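Local coordinates for protein D-glycerate 3-kinase (Cryptococcus neoformans var. grubii serotype A, PDB 6CKG) that probably phosphorylates D-glycerate at its 3-hydroxyl at the expense of ATP, as a kinase of the P-loop NTPase fold, at residues A[83-88]-A[180-185]. Residues are numbered along the deposited sequence; the frame is centred on the assembly and turned at random.
Sequences SLDDFY and EGWMNG. With EDO (1,2-ethanediol), chain C; EDO (1,2-ethanediol), chain D.
Ser83 and Glu180 pair as a parallel beta bridge at the last residues of strands 79-83 and 176-180, with both side chains on the same face of the sheet. Ser83 OG lies 3.1 Å from Glu180 OE2, close enough for a hydrogen bond, though its proton has another acceptor within reach; OE2 is also weakly bonded by Thr64. Ser83 N donates to O2 of an ethanediol, probably from the crystallisation liquor, which in turn donates to Asp86 OD2 at 2.7 Å. At Leu84 the chain turns into a short 3-10 segment, and its N-H gives the backbone bond that crosses to the neighbouring strand, 2.8 Å to Glu180 O. Leu84 CB rests 3.8 Å from Gly181 CA; CG lies anti to the backbone N (chi1 -177°), and from there chi2 of 65° puts CD2 against Met183 CG at 3.5 Å, a tight carbon contact. CD2 lies equally close to Asn184 OD1, a buried oxygen without a polar partner. The leucine also touches Leu121 of helix 118-129. These are the C-terminal ends of the parallel strands of a P-loop kinase core, strand order 2-3-1-4-5, where such kinases commonly form their active site; here two adjacent strands end side by side and their loops diverge. Asp85 spans the widening gap through water: OD1 accepts from two waters, one bound to Trp182 N at 2.9 Å, the other weakly to Trp182 NE1. Both waters sit in the indole plane, at its edge, with the carboxylate turned 67° from the ring, while Met183 CB covers one indole face over its centre. Asp85 OD2 is salt-bridged to Lys154.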
ATOM      1  N   SER A  83       5.388  -4.393   4.026  1.00 26.23           N
ATOM      2  CA  SER A  83       4.097  -3.744   4.197  1.00 28.51           C
ATOM      3  C   SER A  83       4.323  -2.261   4.466  1.00 29.82           C
ATOM      4  O   SER A  83       5.108  -1.904   5.347  1.00 27.78           O
ATOM      5  CB  SER A  83       3.318  -4.378   5.347  1.00 31.63           C
ATOM      6  OG  SER A  83       3.202  -5.763   5.146  1.00 39.00           O
ATOM      7  N   LEU A  84       3.631  -1.406   3.715  1.00 28.71           N
ATOM      8  CA  LEU A  84       3.856   0.037   3.819  1.00 24.17           C
ATOM      9  C   LEU A  84       3.722   0.550   5.256  1.00 26.01           C
ATOM     10  O   LEU A  84       4.503   1.404   5.692  1.00 29.89           O
ATOM     11  CB  LEU A  84       2.886   0.774   2.901  1.00 23.84           C
ATOM     12  CG  LEU A  84       3.035   2.294   2.851  1.00 23.73           C
ATOM     13  CD1 LEU A  84       4.380   2.626   2.235  1.00 27.24           C
ATOM     14  CD2 LEU A  84       1.891   2.877   2.013  1.00 21.66           C
ATOM     15  N   ASP A  85       2.746   0.039   6.009  1.00 24.13           N
ATOM     16  CA  ASP A  85       2.515   0.541   7.363  1.00 28.14           C
ATOM     17  C   ASP A  85       3.690   0.259   8.294  1.00 36.57           C
ATOM     18  O   ASP A  85       3.859   0.958   9.295  1.00 32.67           O
ATOM     19  CB  ASP A  85       1.262  -0.084   7.960  1.00 30.35           C
ATOM     20  CG  ASP A  85       0.001   0.319   7.244  1.00 35.73           C
ATOM     21  OD1 ASP A  85       0.074   0.914   6.139  1.00 34.06           O
ATOM     22  OD2 ASP A  85      -1.072   0.021   7.802  1.00 42.00           O
ATOM     23  N   ASP A  86       4.492  -0.771   8.015  1.00 29.55           N
ATOM     24  CA  ASP A  86       5.650  -1.022   8.866  1.00 30.33           C
ATOM     25  C   ASP A  86       6.743   0.014   8.665  1.00 27.92           C
ATOM     26  O   ASP A  86       7.721   0.017   9.422  1.00 29.19           O
ATOM     27  CB  ASP A  86       6.215  -2.420   8.608  1.00 34.17           C
ATOM     28  CG  ASP A  86       5.360  -3.498   9.206  1.00 31.58           C
ATOM     29  OD1 ASP A  86       5.041  -3.385  10.408  1.00 32.99           O
ATOM     30  OD2 ASP A  86       4.976  -4.436   8.464  1.00 37.90           O
ATOM     31  N   PHE A  87       6.581   0.894   7.680  1.00 26.46           N
ATOM     32  CA  PHE A  87       7.552   1.915   7.330  1.00 22.97           C
ATOM     33  C   PHE A  87       7.056   3.332   7.649  1.00 22.61           C
ATOM     34  O   PHE A  87       7.618   4.311   7.149  1.00 25.22           O
ATOM     35  CB  PHE A  87       7.916   1.784   5.853  1.00 21.68           C
ATOM     36  CG  PHE A  87       8.737   0.555   5.541  1.00 27.03           C
ATOM     37  CD1 PHE A  87       8.129  -0.675   5.319  1.00 28.56           C
ATOM     38  CD2 PHE A  87      10.116   0.635   5.467  1.00 25.44           C
ATOM     39  CE1 PHE A  87       8.890  -1.800   5.041  1.00 33.51           C
ATOM     40  CE2 PHE A  87      10.884  -0.496   5.189  1.00 29.06           C
ATOM     41  CZ  PHE A  87      10.271  -1.706   4.980  1.00 30.24           C
ATOM     42  N   TYR A  88       6.035   3.470   8.490  1.00 29.84           N
ATOM     43  CA  TYR A  88       5.704   4.793   9.020  1.00 26.07           C
ATOM     44  C   TYR A  88       6.919   5.427   9.699  1.00 28.88           C
ATOM     45  O   TYR A  88       7.807   4.735  10.208  1.00 28.08           O
ATOM     46  CB  TYR A  88       4.568   4.699  10.039  1.00 27.03           C
ATOM     47  CG  TYR A  88       3.157   4.578   9.495  1.00 26.17           C
ATOM     48  CD1 TYR A  88       2.677   5.446   8.511  1.00 25.55           C
ATOM     49  CD2 TYR A  88       2.293   3.623  10.008  1.00 27.26           C
ATOM     50  CE1 TYR A  88       1.387   5.327   8.050  1.00 26.29           C
ATOM     51  CE2 TYR A  88       1.011   3.502   9.561  1.00 28.52           C
ATOM     52  CZ  TYR A  88       0.553   4.346   8.584  1.00 31.72           C
ATOM     53  OH  TYR A  88      -0.748   4.201   8.161  1.00 32.88           O
ATOM     54  N   GLU A 180       3.331  -4.298  -0.344  1.00 24.62           N
ATOM     55  CA  GLU A 180       1.907  -4.006  -0.318  1.00 31.51           C
ATOM     56  C   GLU A 180       1.609  -2.760   0.507  1.00 31.37           C
ATOM     57  O   GLU A 180       2.377  -2.367   1.390  1.00 27.72           O
ATOM     58  CB  GLU A 180       1.121  -5.180   0.255  1.00 33.99           C
ATOM     59  CG  GLU A 180       1.579  -5.595   1.621  1.00 44.53           C
ATOM     60  CD  GLU A 180       0.455  -5.574   2.622  1.00 57.06           C
ATOM     61  OE1 GLU A 180      -0.524  -4.828   2.393  1.00 64.50           O
ATOM     62  OE2 GLU A 180       0.553  -6.300   3.634  1.00 56.21           O
ATOM     63  N   GLY A 181       0.463  -2.151   0.224  1.00 25.41           N
ATOM     64  CA  GLY A 181       0.092  -0.941   0.931  1.00 29.19           C
ATOM     65  C   GLY A 181      -1.194  -0.333   0.429  1.00 29.39           C
ATOM     66  O   GLY A 181      -1.509  -0.449  -0.756  1.00 24.61           O
ATOM     67  N   TRP A 182      -1.940   0.329   1.324  1.00 27.45           N
ATOM     68  CA  TRP A 182      -3.235   0.887   0.943  1.00 32.78           C
ATOM     69  C   TRP A 182      -3.101   1.932  -0.166  1.00 24.96           C
ATOM     70  O   TRP A 182      -4.041   2.148  -0.928  1.00 23.68           O
ATOM     71  CB  TRP A 182      -3.921   1.487   2.175  1.00 25.25           C
ATOM     72  CG  TRP A 182      -3.314   2.792   2.623  1.00 27.26           C
ATOM     73  CD1 TRP A 182      -2.258   2.953   3.473  1.00 27.86           C
ATOM     74  CD2 TRP A 182      -3.725   4.117   2.235  1.00 27.76           C
ATOM     75  NE1 TRP A 182      -1.988   4.295   3.649  1.00 25.97           N
ATOM     76  CE2 TRP A 182      -2.871   5.027   2.894  1.00 25.56           C
ATOM     77  CE3 TRP A 182      -4.734   4.614   1.400  1.00 27.14           C
ATOM     78  CZ2 TRP A 182      -2.994   6.412   2.751  1.00 25.60           C
ATOM     79  CZ3 TRP A 182      -4.859   5.992   1.250  1.00 28.65           C
ATOM     80  CH2 TRP A 182      -3.988   6.877   1.920  1.00 28.19           C
ATOM     81  N   MET A 183      -1.949   2.588  -0.268  1.00 25.70           N
ATOM     82  CA  MET A 183      -1.725   3.608  -1.280  1.00 24.92           C
ATOM     83  C   MET A 183      -0.558   3.264  -2.197  1.00 23.95           C
ATOM     84  O   MET A 183      -0.020   4.157  -2.859  1.00 24.74           O
ATOM     85  CB  MET A 183      -1.496   4.982  -0.622  1.00 25.69           C
ATOM     86  CG  MET A 183      -0.376   4.997   0.438  1.00 21.17           C
ATOM     87  SD  MET A 183       0.215   6.640   0.989  1.00 26.69           S
ATOM     88  CE  MET A 183       1.400   7.005  -0.306  1.00 22.16           C
ATOM     89  N   ASN A 184      -0.129   2.000  -2.240  1.00 24.75           N
ATOM     90  CA  ASN A 184       1.017   1.669  -3.073  1.00 22.72           C
ATOM     91  C   ASN A 184       0.694   1.969  -4.533  1.00 21.67           C
ATOM     92  O   ASN A 184      -0.382   1.628  -5.030  1.00 22.95           O
ATOM     93  CB  ASN A 184       1.426   0.194  -2.882  1.00 22.39           C
ATOM     94  CG  ASN A 184       2.400   0.015  -1.733  1.00 27.72           C
ATOM     95  OD1 ASN A 184       2.447   0.845  -0.819  1.00 27.19           O
ATOM     96  ND2 ASN A 184       3.190  -1.062  -1.770  1.00 26.92           N
ATOM     97  N   GLY A 185       1.613   2.639  -5.215  1.00 23.50           N
ATOM     98  CA  GLY A 185       1.390   2.984  -6.605  1.00 23.04           C
ATOM     99  C   GLY A 185       0.546   4.234  -6.839  1.00 25.90           C
ATOM    100  O   GLY A 185       0.472   4.705  -7.981  1.00 27.96           O
TER
HETATM  101  C1  EDO C 401       8.204  -6.444   8.005  1.00 34.70           C
HETATM  102  O1  EDO C 401       7.501  -5.970   9.172  1.00 33.34           O
HETATM  103  C2  EDO C 401       8.099  -5.398   6.900  1.00 34.47           C
HETATM  104  O2  EDO C 401       6.716  -5.224   6.557  1.00 30.94           O
HETATM  105  C1  EDO D 402      -5.124  -5.825   0.224  1.00 74.98           C
HETATM  106  O1  EDO D 402      -6.247  -5.012   0.581  1.00 78.03           O
HETATM  107  C2  EDO D 402      -3.915  -5.477   1.087  1.00 69.34           C
HETATM  108  O2  EDO D 402      -3.098  -4.498   0.432  1.00 69.55           O
HETATM  109  O   HOH W   1      -1.165  -0.287   4.052  1.00 29.79           O
HETATM  110  O   HOH W   2       0.263   3.610   5.612  1.00 30.11           O